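Local atomic coordinates of uronate isomerase (Caulobacter crescentus, PDB entry 2Q01), a protein that interconverts D-glucuronate with D-fructuronate and D-galacturonate with D-tagaturonate, as an isomerase of pentose and glucuronate interconversion. Residues T21-Y24 and A25-L28; L461-N464 and L465-A469; R398-E401 and Q402-T406. One frame throughout, in Å; residues are numbered along the deposited sequence.

Interaction 1: T21-Y24 and A25-L28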
ATOM      1  N   THR B  21      -7.776 -24.788  -6.679  1.00 41.05           N
ATOM      2  CA  THR B  21      -6.513 -24.075  -6.483  1.00 37.81           C
ATOM      3  C   THR B  21      -5.590 -24.860  -5.547  1.00 41.20           C
ATOM      4  O   THR B  21      -4.415 -25.075  -5.860  1.00 34.28           O
ATOM      5  CB  THR B  21      -6.747 -22.644  -5.954  1.00 40.63           C
ATOM      6  OG1 THR B  21      -7.725 -21.990  -6.768  1.00 47.67           O
ATOM      7  CG2 THR B  21      -5.465 -21.833  -6.000  1.00 44.95           C
ATOM      8  N   ARG B  22      -6.149 -25.317  -4.426  1.00 31.20           N
ATOM      9  CA  ARG B  22      -5.434 -26.109  -3.427  1.00 24.87           C
ATOM     10  C   ARG B  22      -4.755 -27.341  -4.006  1.00 27.71           C
ATOM     11  O   ARG B  22      -3.627 -27.669  -3.626  1.00 37.92           O
ATOM     12  CB  ARG B  22      -6.398 -26.508  -2.300  1.00 32.77           C
ATOM     13  CG  ARG B  22      -5.850 -27.486  -1.266  1.00 18.07           C
ATOM     14  CD  ARG B  22      -6.730 -27.519  -0.027  1.00 23.76           C
ATOM     15  NE  ARG B  22      -6.509 -26.341   0.804  1.00 31.41           N
ATOM     16  CZ  ARG B  22      -6.713 -26.286   2.118  1.00 40.10           C
ATOM     17  NH1 ARG B  22      -7.154 -27.351   2.778  1.00 39.62           N
ATOM     18  NH2 ARG B  22      -6.471 -25.158   2.775  1.00 35.01           N
ATOM     19  N   SER B  23      -5.430 -28.004  -4.943  1.00 27.98           N
ATOM     20  CA  SER B  23      -4.902 -29.227  -5.530  0.50 23.96           C
ATOM     21  C   SER B  23      -3.793 -28.972  -6.541  1.00 30.87           C
ATOM     22  O   SER B  23      -2.902 -29.807  -6.699  1.00 42.87           O
ATOM     23  CB  SER B  23      -6.009 -30.065  -6.154  0.50 28.06           C
ATOM     24  OG  SER B  23      -5.547 -31.390  -6.327  0.50 43.03           O
ATOM     25  N   TYR B  24      -3.849 -27.826  -7.224  1.00 35.33           N
ATOM     26  CA  TYR B  24      -2.727 -27.389  -8.071  1.00 36.37           C
ATOM     27  C   TYR B  24      -1.528 -27.060  -7.168  1.00 41.94           C
ATOM     28  O   TYR B  24      -0.397 -27.463  -7.451  1.00 47.10           O
ATOM     29  CB  TYR B  24      -3.076 -26.151  -8.901  1.00 31.97           C
ATOM     30  CG  TYR B  24      -3.896 -26.372 -10.160  1.00 36.94           C
ATOM     31  CD1 TYR B  24      -5.052 -25.627 -10.387  1.00 41.30           C
ATOM     32  CD2 TYR B  24      -3.504 -27.291 -11.138  1.00 40.32           C
ATOM     33  CE1 TYR B  24      -5.811 -25.798 -11.539  1.00 38.68           C
ATOM     34  CE2 TYR B  24      -4.261 -27.473 -12.299  1.00 39.14           C
ATOM     35  CZ  TYR B  24      -5.415 -26.719 -12.490  1.00 50.99           C
ATOM     36  OH  TYR B  24      -6.184 -26.870 -13.622  1.00 49.63           O
ATOM     37  N   ALA B  25      -1.806 -26.342  -6.078  1.00 41.66           N
ATOM     38  CA  ALA B  25      -0.811 -25.947  -5.079  1.00 39.82           C
ATOM     39  C   ALA B  25      -0.087 -27.144  -4.490  1.00 37.12           C
ATOM     40  O   ALA B  25       1.145 -27.186  -4.485  1.00 45.82           O
ATOM     41  CB  ALA B  25      -1.470 -25.120  -3.974  1.00 36.91           C
ATOM     42  N   ARG B  26      -0.868 -28.121  -4.034  1.00 38.45           N
ATOM     43  CA  ARG B  26      -0.368 -29.387  -3.493  1.00 30.18           C
ATOM     44  C   ARG B  26       0.566 -30.107  -4.467  1.00 31.38           C
ATOM     45  O   ARG B  26       1.607 -30.638  -4.066  1.00 41.90           O
ATOM     46  CB  ARG B  26      -1.557 -30.284  -3.132  1.00 31.76           C
ATOM     47  CG  ARG B  26      -1.202 -31.565  -2.417  1.00 44.47           C
ATOM     48  CD  ARG B  26      -2.394 -32.498  -2.313  1.00 52.64           C
ATOM     49  NE  ARG B  26      -3.417 -32.009  -1.389  1.00 45.53           N
ATOM     50  CZ  ARG B  26      -4.657 -31.674  -1.737  1.00 39.38           C
ATOM     51  NH1 ARG B  26      -5.510 -31.252  -0.812  1.00 36.16           N
ATOM     52  NH2 ARG B  26      -5.055 -31.767  -3.001  1.00 46.20           N
ATOM     53  N   GLY B  27       0.190 -30.103  -5.743  1.00 35.34           N
ATOM     54  CA  GLY B  27       0.976 -30.736  -6.797  1.00 30.05           C
ATOM     55  C   GLY B  27       2.290 -30.044  -7.096  1.00 38.88           C
ATOM     56  O   GLY B  27       3.299 -30.704  -7.357  1.00 53.75           O
ATOM     57  N   LEU B  28       2.276 -28.712  -7.062  1.00 38.31           N
ATOM     58  CA  LEU B  28       3.474 -27.914  -7.322  1.00 28.56           C
ATOM     59  C   LEU B  28       4.452 -28.003  -6.160  1.00 27.75           C
ATOM     60  O   LEU B  28       5.668 -28.023  -6.361  1.00 42.84           O
ATOM     61  CB  LEU B  28       3.110 -26.452  -7.598  1.00 22.47           C
ATOM     62  CG  LEU B  28       2.336 -26.147  -8.884  1.00 24.95           C
ATOM     63  CD1 LEU B  28       1.825 -24.739  -8.864  1.00 30.49           C
ATOM     64  CD2 LEU B  28       3.172 -26.381 -10.129  1.00 23.07           C
TER
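R22 and R26 sit one turn apart on the α-helix 19-30, and their side chains meet at an angle: NH1 of R26 lies 3.8 Å from CG of R22, against its aliphatic part. The two chains set off alike, with CG anti to the backbone N in both (chi1 173° for R22 and -173° for R26), and both bend at the third torsion. Yet their guanidinium planes end 89° apart. R22 O lies off one face of the R26 guanidinium, while the R22 group has moved further out, its NE 5.3 Å from NH1 of R26. D12, in a salt bridge with NH1 of R26, probably offsets the charge of that arginine, while R22 is held largely by carbonyl oxygens. Its NE and NH2 are fixed to those of P16 and F15, and it reaches A445 O and H447 of the second subunit, so this turn of the helix takes part in the trimer interface.

The backbone beneath is a regular i to i+4 ladder. A25 N bonds T21 O at 2.9 Å, and the next rung, R26 N to R22 O, spans 2.8 Å. The rung from G27 N to S23 O is longer, 3.2 Å. Between the rungs the methyl of A25 is tucked in, its CB 3.4 Å from R22 O, and it also meets F15. The side of the helix that carries T21, Y24 and L28 packs against helix 425-445, where Y24 touches V444 and L28 touches L440. L451 and A454 of helix 451-469 also touch L28. That leucine closes the ladder: its N bonds Y24 O at 3.0 Å, and its CG rests 3.4 Å from the same oxygen.

Interaction 2: L461-N464 and L465-A469; sequences LTYN and LPKKA
Y463 and K467 run side by side and point the same way, joined at their ends by a hydrogen bond of 3.1 Å from NZ of K467 to OH of Y463. The Y463 ring leaves the helix with CG anti to the backbone N (chi1 -170°), while the lysine is extended beyond CG, and its CD passes 3.8 Å from CE2 of the ring. NZ also forms a salt bridge with E166 of strand 165-169, so the ammonium joins phenol and carboxylate, and both side chains rest on I38 of strand 37-39. Helix 451-469 is thereby held against the parallel strands of this TIM-barrel-clan enzyme.

Apolar contact comes from L461 and L465, which lie parallel with CD1 of the first 3.9 Å from CD2 of the second.

The backbone bonding is irregular. A wider, pi-type turn at 461-464 runs into P466, which has no N-H to give, and the helix kinks there. In place of a bond, the proline ring sets CD 3.5 Å from L461 O and CG 3.5 Å from T462 O. Beyond it K467 N makes a weak bond to Y463 O, and regular pairing resumes with K468 N to N464 O at 3.0 Å.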
ATOM      1  N   LEU B 461      12.301 -21.012  -8.956  1.00 40.30           N
ATOM      2  CA  LEU B 461      12.147 -20.170  -7.765  1.00 39.29           C
ATOM      3  C   LEU B 461      12.778 -20.761  -6.503  1.00 40.93           C
ATOM      4  O   LEU B 461      13.376 -20.035  -5.704  1.00 42.86           O
ATOM      5  CB  LEU B 461      10.659 -19.891  -7.512  1.00 39.68           C
ATOM      6  CG  LEU B 461       9.972 -18.619  -8.039  1.00 43.98           C
ATOM      7  CD1 LEU B 461      10.460 -18.158  -9.405  1.00 46.14           C
ATOM      8  CD2 LEU B 461       8.451 -18.786  -8.035  1.00 41.94           C
ATOM      9  N   THR B 462      12.656 -22.077  -6.343  1.00 32.64           N
ATOM     10  CA  THR B 462      13.166 -22.777  -5.169  1.00 31.98           C
ATOM     11  C   THR B 462      14.676 -23.003  -5.226  1.00 30.45           C
ATOM     12  O   THR B 462      15.381 -22.769  -4.239  1.00 44.12           O
ATOM     13  CB  THR B 462      12.429 -24.129  -4.972  1.00 33.75           C
ATOM     14  OG1 THR B 462      11.028 -23.883  -4.806  1.00 29.87           O
ATOM     15  CG2 THR B 462      12.940 -24.877  -3.749  1.00 32.64           C
ATOM     16  N   TYR B 463      15.173 -23.433  -6.382  1.00 31.09           N
ATOM     17  CA  TYR B 463      16.515 -23.999  -6.449  1.00 40.81           C
ATOM     18  C   TYR B 463      17.437 -23.329  -7.475  1.00 37.95           C
ATOM     19  O   TYR B 463      18.533 -22.891  -7.122  1.00 42.25           O
ATOM     20  CB  TYR B 463      16.421 -25.518  -6.689  1.00 42.54           C
ATOM     21  CG  TYR B 463      17.719 -26.292  -6.538  1.00 32.22           C
ATOM     22  CD1 TYR B 463      18.111 -26.802  -5.303  1.00 29.64           C
ATOM     23  CD2 TYR B 463      18.538 -26.539  -7.644  1.00 34.28           C
ATOM     24  CE1 TYR B 463      19.302 -27.518  -5.166  1.00 37.11           C
ATOM     25  CE2 TYR B 463      19.725 -27.247  -7.519  1.00 39.25           C
ATOM     26  CZ  TYR B 463      20.100 -27.731  -6.282  1.00 44.30           C
ATOM     27  OH  TYR B 463      21.273 -28.432  -6.175  1.00 51.28           O
ATOM     28  N   ASN B 464      17.001 -23.262  -8.731  1.00 40.67           N
ATOM     29  CA  ASN B 464      17.866 -22.814  -9.834  1.00 42.52           C
ATOM     30  C   ASN B 464      18.143 -21.317  -9.838  1.00 37.72           C
ATOM     31  O   ASN B 464      19.277 -20.894 -10.061  1.00 43.84           O
ATOM     32  CB  ASN B 464      17.284 -23.229 -11.184  1.00 40.25           C
ATOM     33  CG  ASN B 464      17.041 -24.715 -11.281  1.00 52.36           C
ATOM     34  OD1 ASN B 464      17.971 -25.516 -11.170  1.00 61.16           O
ATOM     35  ND2 ASN B 464      15.785 -25.097 -11.493  1.00 44.50           N
ATOM     36  N   LEU B 465      17.098 -20.529  -9.599  1.00 39.29           N
ATOM     37  CA  LEU B 465      17.200 -19.066  -9.546  1.00 41.32           C
ATOM     38  C   LEU B 465      17.997 -18.484  -8.365  1.00 38.40           C
ATOM     39  O   LEU B 465      18.759 -17.545  -8.586  1.00 48.93           O
ATOM     40  CB  LEU B 465      15.825 -18.393  -9.703  1.00 43.96           C
ATOM     41  CG  LEU B 465      15.372 -17.916 -11.096  1.00 56.76           C
ATOM     42  CD1 LEU B 465      15.700 -18.875 -12.248  1.00 51.93           C
ATOM     43  CD2 LEU B 465      13.884 -17.590 -11.073  1.00 57.59           C
ATOM     44  N   PRO B 466      17.820 -19.005  -7.119  1.00 36.79           N
ATOM     45  CA  PRO B 466      18.762 -18.617  -6.048  1.00 30.44           C
ATOM     46  C   PRO B 466      20.236 -18.959  -6.334  1.00 35.45           C
ATOM     47  O   PRO B 466      21.129 -18.194  -5.966  1.00 41.34           O
ATOM     48  CB  PRO B 466      18.273 -19.422  -4.838  1.00 39.04           C
ATOM     49  CG  PRO B 466      16.846 -19.704  -5.113  1.00 29.92           C
ATOM     50  CD  PRO B 466      16.759 -19.891  -6.594  1.00 36.16           C
ATOM     51  N   LYS B 467      20.474 -20.097  -6.979  1.00 36.04           N
ATOM     52  CA  LYS B 467      21.815 -20.510  -7.376  1.00 35.12           C
ATOM     53  C   LYS B 467      22.458 -19.594  -8.424  1.00 35.38           C
ATOM     54  O   LYS B 467      23.590 -19.160  -8.241  1.00 36.73           O
ATOM     55  CB  LYS B 467      21.794 -21.942  -7.890  1.00 39.96           C
ATOM     56  CG  LYS B 467      22.094 -22.987  -6.852  1.00 30.56           C
ATOM     57  CD  LYS B 467      22.196 -24.342  -7.519  1.00 46.66           C
ATOM     58  CE  LYS B 467      23.066 -25.270  -6.718  1.00 49.22           C
ATOM     59  NZ  LYS B 467      23.357 -26.533  -7.449  1.00 49.26           N
ATOM     60  N   LYS B 468      21.742 -19.304  -9.509  1.00 34.56           N
ATOM     61  CA  LYS B 468      22.263 -18.413 -10.551  1.00 47.80           C
ATOM     62  C   LYS B 468      22.572 -17.019 -10.021  1.00 49.51           C
ATOM     63  O   LYS B 468      23.653 -16.486 -10.273  1.00 54.22           O
ATOM     64  CB  LYS B 468      21.317 -18.330 -11.757  1.00 46.08           C
ATOM     65  CG  LYS B 468      21.676 -19.304 -12.867  1.00 74.06           C
ATOM     66  CD  LYS B 468      20.838 -19.100 -14.125  1.00 89.30           C
ATOM     67  CE  LYS B 468      21.180 -20.162 -15.167  1.00 93.36           C
ATOM     68  NZ  LYS B 468      20.289 -20.120 -16.357  1.00 88.77           N
ATOM     69  N   ALA B 469      21.630 -16.465  -9.257  1.00 54.60           N
ATOM     70  CA  ALA B 469      21.708 -15.091  -8.764  1.00 49.09           C
ATOM     71  C   ALA B 469      22.857 -14.874  -7.792  1.00 46.65           C
ATOM     72  O   ALA B 469      23.503 -13.823  -7.815  1.00 46.69           O
ATOM     73  CB  ALA B 469      20.398 -14.689  -8.127  1.00 43.83           C
TER

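Interaction 3: R398-E401 and Q402-T406; sequences RFRE and QVTET
F399 and V403 form the tightly packed side of this contact within helix 393-407. The valine comes over one face of the ring, its CG1 4.3 Å from the ring centroid in a CH-pi contact, and its CG2 lies 3.7 Å from CE2 nearer the rim. F399 reaches this place because its CG is anti to the backbone N (chi1 178°), which brings the end of the ring toward V403. Y367 of helix 366-375 meets the ring edge-to-face and also touches V403, so this apolar patch is shared between two helices.

Buried alongside is a hydroxyl-water-guanidinium bridge. OG1 of T404 donates to R400 O at 2.6 Å, in the carbonyl plane and on a lone pair. A water donates to the same hydroxyl and accepts from NH2 of R400, 3.0 Å away, at the edge of the guanidinium. With alanine in place of T404, R400 O would probably lose its hydroxyl donor and the water its acceptor, leaving that water less firmly held.

The other side is looser and more polar. A second water bridges OE1 of E401 (2.8 Å) and OE1 of Q402 (3.2 Å), two extended side chains that do not pair directly. R442 forms a salt bridge with the other carboxylate oxygen of E401, and the third subunit approaches here, with S392 and E394 of that subunit bonding E405.

The backbone between the two sides is uneven. F399 O takes both V403 N, nearly along the C=O axis, and Q402 N, which stands above the carbonyl plane, while the bond from Q402 N to R398 O is weak. With R400 O gripped by a hydroxyl, the side chain of T404 takes a bonding role where this helix departs from regular alpha pairing.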
ATOM      1  N   ARG B 398       1.940 -10.794  -0.937  1.00 37.21           N
ATOM      2  CA  ARG B 398       1.868  -9.399  -1.390  1.00 24.68           C
ATOM      3  C   ARG B 398       3.032  -9.046  -2.313  1.00 35.33           C
ATOM      4  O   ARG B 398       2.833  -8.394  -3.338  1.00 34.89           O
ATOM      5  CB  ARG B 398       1.804  -8.434  -0.211  1.00 36.07           C
ATOM      6  CG  ARG B 398       0.412  -8.280   0.379  1.00 38.58           C
ATOM      7  CD  ARG B 398       0.309  -7.054   1.258  1.00 46.50           C
ATOM      8  NE  ARG B 398       1.150  -7.144   2.452  1.00 36.89           N
ATOM      9  CZ  ARG B 398       0.753  -7.638   3.622  1.00 41.63           C
ATOM     10  NH1 ARG B 398       1.596  -7.668   4.651  1.00 28.48           N
ATOM     11  NH2 ARG B 398      -0.481  -8.107   3.768  1.00 34.90           N
ATOM     12  N   PHE B 399       4.232  -9.500  -1.954  1.00 28.52           N
ATOM     13  CA  PHE B 399       5.391  -9.401  -2.818  1.00 33.94           C
ATOM     14  C   PHE B 399       5.080  -9.982  -4.199  1.00 40.92           C
ATOM     15  O   PHE B 399       5.159  -9.263  -5.187  1.00 47.38           O
ATOM     16  CB  PHE B 399       6.605 -10.080  -2.176  1.00 34.00           C
ATOM     17  CG  PHE B 399       7.839 -10.068  -3.040  1.00 34.59           C
ATOM     18  CD1 PHE B 399       8.221 -11.202  -3.752  1.00 46.20           C
ATOM     19  CD2 PHE B 399       8.619  -8.925  -3.145  1.00 35.07           C
ATOM     20  CE1 PHE B 399       9.359 -11.192  -4.556  1.00 37.74           C
ATOM     21  CE2 PHE B 399       9.763  -8.909  -3.946  1.00 20.29           C
ATOM     22  CZ  PHE B 399      10.129 -10.040  -4.652  1.00 32.28           C
ATOM     23  N   ARG B 400       4.685 -11.257  -4.254  1.00 40.17           N
ATOM     24  CA  ARG B 400       4.342 -11.929  -5.521  1.00 42.36           C
ATOM     25  C   ARG B 400       3.218 -11.244  -6.303  1.00 37.20           C
ATOM     26  O   ARG B 400       3.281 -11.160  -7.527  1.00 45.00           O
ATOM     27  CB  ARG B 400       3.991 -13.411  -5.305  1.00 39.60           C
ATOM     28  CG  ARG B 400       5.167 -14.324  -4.938  1.00 41.20           C
ATOM     29  CD  ARG B 400       6.236 -14.404  -6.038  1.00 45.22           C
ATOM     30  NE  ARG B 400       7.418 -15.139  -5.578  1.00 48.82           N
ATOM     31  CZ  ARG B 400       8.640 -15.035  -6.103  1.00 44.26           C
ATOM     32  NH1 ARG B 400       9.636 -15.752  -5.593  1.00 47.50           N
ATOM     33  NH2 ARG B 400       8.879 -14.219  -7.126  1.00 51.27           N
ATOM     34  N   GLU B 401       2.205 -10.752  -5.593  1.00 39.06           N
ATOM     35  CA  GLU B 401       1.094 -10.018  -6.209  1.00 35.33           C
ATOM     36  C   GLU B 401       1.474  -8.638  -6.757  1.00 36.88           C
ATOM     37  O   GLU B 401       0.848  -8.149  -7.696  1.00 50.15           O
ATOM     38  CB  GLU B 401      -0.058  -9.863  -5.220  1.00 41.28           C
ATOM     39  CG  GLU B 401      -0.865 -11.131  -4.978  1.00 54.56           C
ATOM     40  CD  GLU B 401      -1.909 -10.968  -3.881  1.00 73.80           C
ATOM     41  OE1 GLU B 401      -2.020  -9.861  -3.306  1.00 68.54           O
ATOM     42  OE2 GLU B 401      -2.622 -11.954  -3.595  1.00 87.37           O
ATOM     43  N   GLN B 402       2.493  -8.012  -6.175  1.00 34.99           N
ATOM     44  CA  GLN B 402       2.837  -6.625  -6.524  1.00 39.48           C
ATOM     45  C   GLN B 402       4.059  -6.460  -7.435  1.00 36.72           C
ATOM     46  O   GLN B 402       4.207  -5.436  -8.094  1.00 37.24           O
ATOM     47  CB  GLN B 402       2.966  -5.771  -5.258  1.00 34.37           C
ATOM     48  CG  GLN B 402       1.606  -5.329  -4.713  1.00 43.08           C
ATOM     49  CD  GLN B 402       1.628  -4.890  -3.265  1.00 50.38           C
ATOM     50  OE1 GLN B 402       0.594  -4.897  -2.600  1.00 57.09           O
ATOM     51  NE2 GLN B 402       2.799  -4.508  -2.765  1.00 61.66           N
ATOM     52  N   VAL B 403       4.893  -7.489  -7.495  1.00 32.03           N
ATOM     53  CA  VAL B 403       6.188  -7.436  -8.161  1.00 40.36           C
ATOM     54  C   VAL B 403       6.211  -8.164  -9.516  1.00 41.20           C
ATOM     55  O   VAL B 403       6.896  -7.728 -10.449  1.00 41.29           O
ATOM     56  CB  VAL B 403       7.279  -7.967  -7.181  1.00 33.15           C
ATOM     57  CG1 VAL B 403       8.390  -8.745  -7.876  1.00 43.69           C
ATOM     58  CG2 VAL B 403       7.815  -6.835  -6.339  1.00 33.62           C
ATOM     59  N   THR B 404       5.439  -9.246  -9.617  1.00 41.61           N
ATOM     60  CA  THR B 404       5.483 -10.165 -10.763  1.00 41.44           C
ATOM     61  C   THR B 404       5.135  -9.514 -12.104  1.00 36.49           C
ATOM     62  O   THR B 404       5.806  -9.742 -13.109  1.00 40.38           O
ATOM     63  CB  THR B 404       4.544 -11.369 -10.526  1.00 41.88           C
ATOM     64  OG1 THR B 404       4.926 -12.035  -9.321  1.00 43.15           O
ATOM     65  CG2 THR B 404       4.599 -12.356 -11.677  1.00 33.97           C
ATOM     66  N   GLU B 405       4.101  -8.687 -12.110  1.00 27.63           N
ATOM     67  CA  GLU B 405       3.589  -8.123 -13.359  1.00 36.95           C
ATOM     68  C   GLU B 405       4.556  -7.212 -14.130  1.00 42.51           C
ATOM     69  O   GLU B 405       4.524  -7.171 -15.360  1.00 45.91           O
ATOM     70  CB  GLU B 405       2.227  -7.481 -13.121  1.00 43.42           C
ATOM     71  CG  GLU B 405       1.177  -8.546 -12.790  1.00 65.99           C
ATOM     72  CD  GLU B 405      -0.114  -7.984 -12.252  1.00 81.46           C
ATOM     73  OE1 GLU B 405      -0.061  -7.028 -11.446  1.00 86.33           O
ATOM     74  OE2 GLU B 405      -1.186  -8.493 -12.649  1.00 77.13           O
ATOM     75  N   THR B 406       5.437  -6.522 -13.410  1.00 43.65           N
ATOM     76  CA  THR B 406       6.453  -5.677 -14.041  1.00 39.55           C
ATOM     77  C   THR B 406       7.839  -6.337 -14.097  1.00 36.39           C
ATOM     78  O   THR B 406       8.494  -6.329 -15.139  1.00 41.93           O
ATOM     79  CB  THR B 406       6.538  -4.305 -13.358  1.00 38.30           C
ATOM     80  OG1 THR B 406       5.230  -3.725 -13.304  1.00 41.89           O
ATOM     81  CG2 THR B 406       7.448  -3.385 -14.125  1.00 38.34           C
TER
HETATM   82  O   HOH W   1       7.511 -12.468  -9.095  1.00 31.90           O
HETATM   83  O   HOH W   2      -1.625  -7.056  -3.263  1.00 57.52           O

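How the interactions relate
Along the chain the order is interaction 1 (helix 19-30), then interaction 3 (helix 393-407), then interaction 2 (helix 451-469), all within the glucuronate isomerase family region, of the TIM-barrel clan. Their centres are 18 to 21 Å apart. Only interactions 2 and 3 touch, where L461 CG packs 3.8 Å from R400 NH1; interaction 1 stays about 7 Å from interaction 2 and 11 Å from interaction 3 at the nearest atoms. Helix 425-445 links interactions 1 and 3, since side chains of both pack on it. Residues of these two also reach neighbouring subunits, whereas interaction 2 meets none, so the set runs from the trimer interface to strands 37-39 and 165-169.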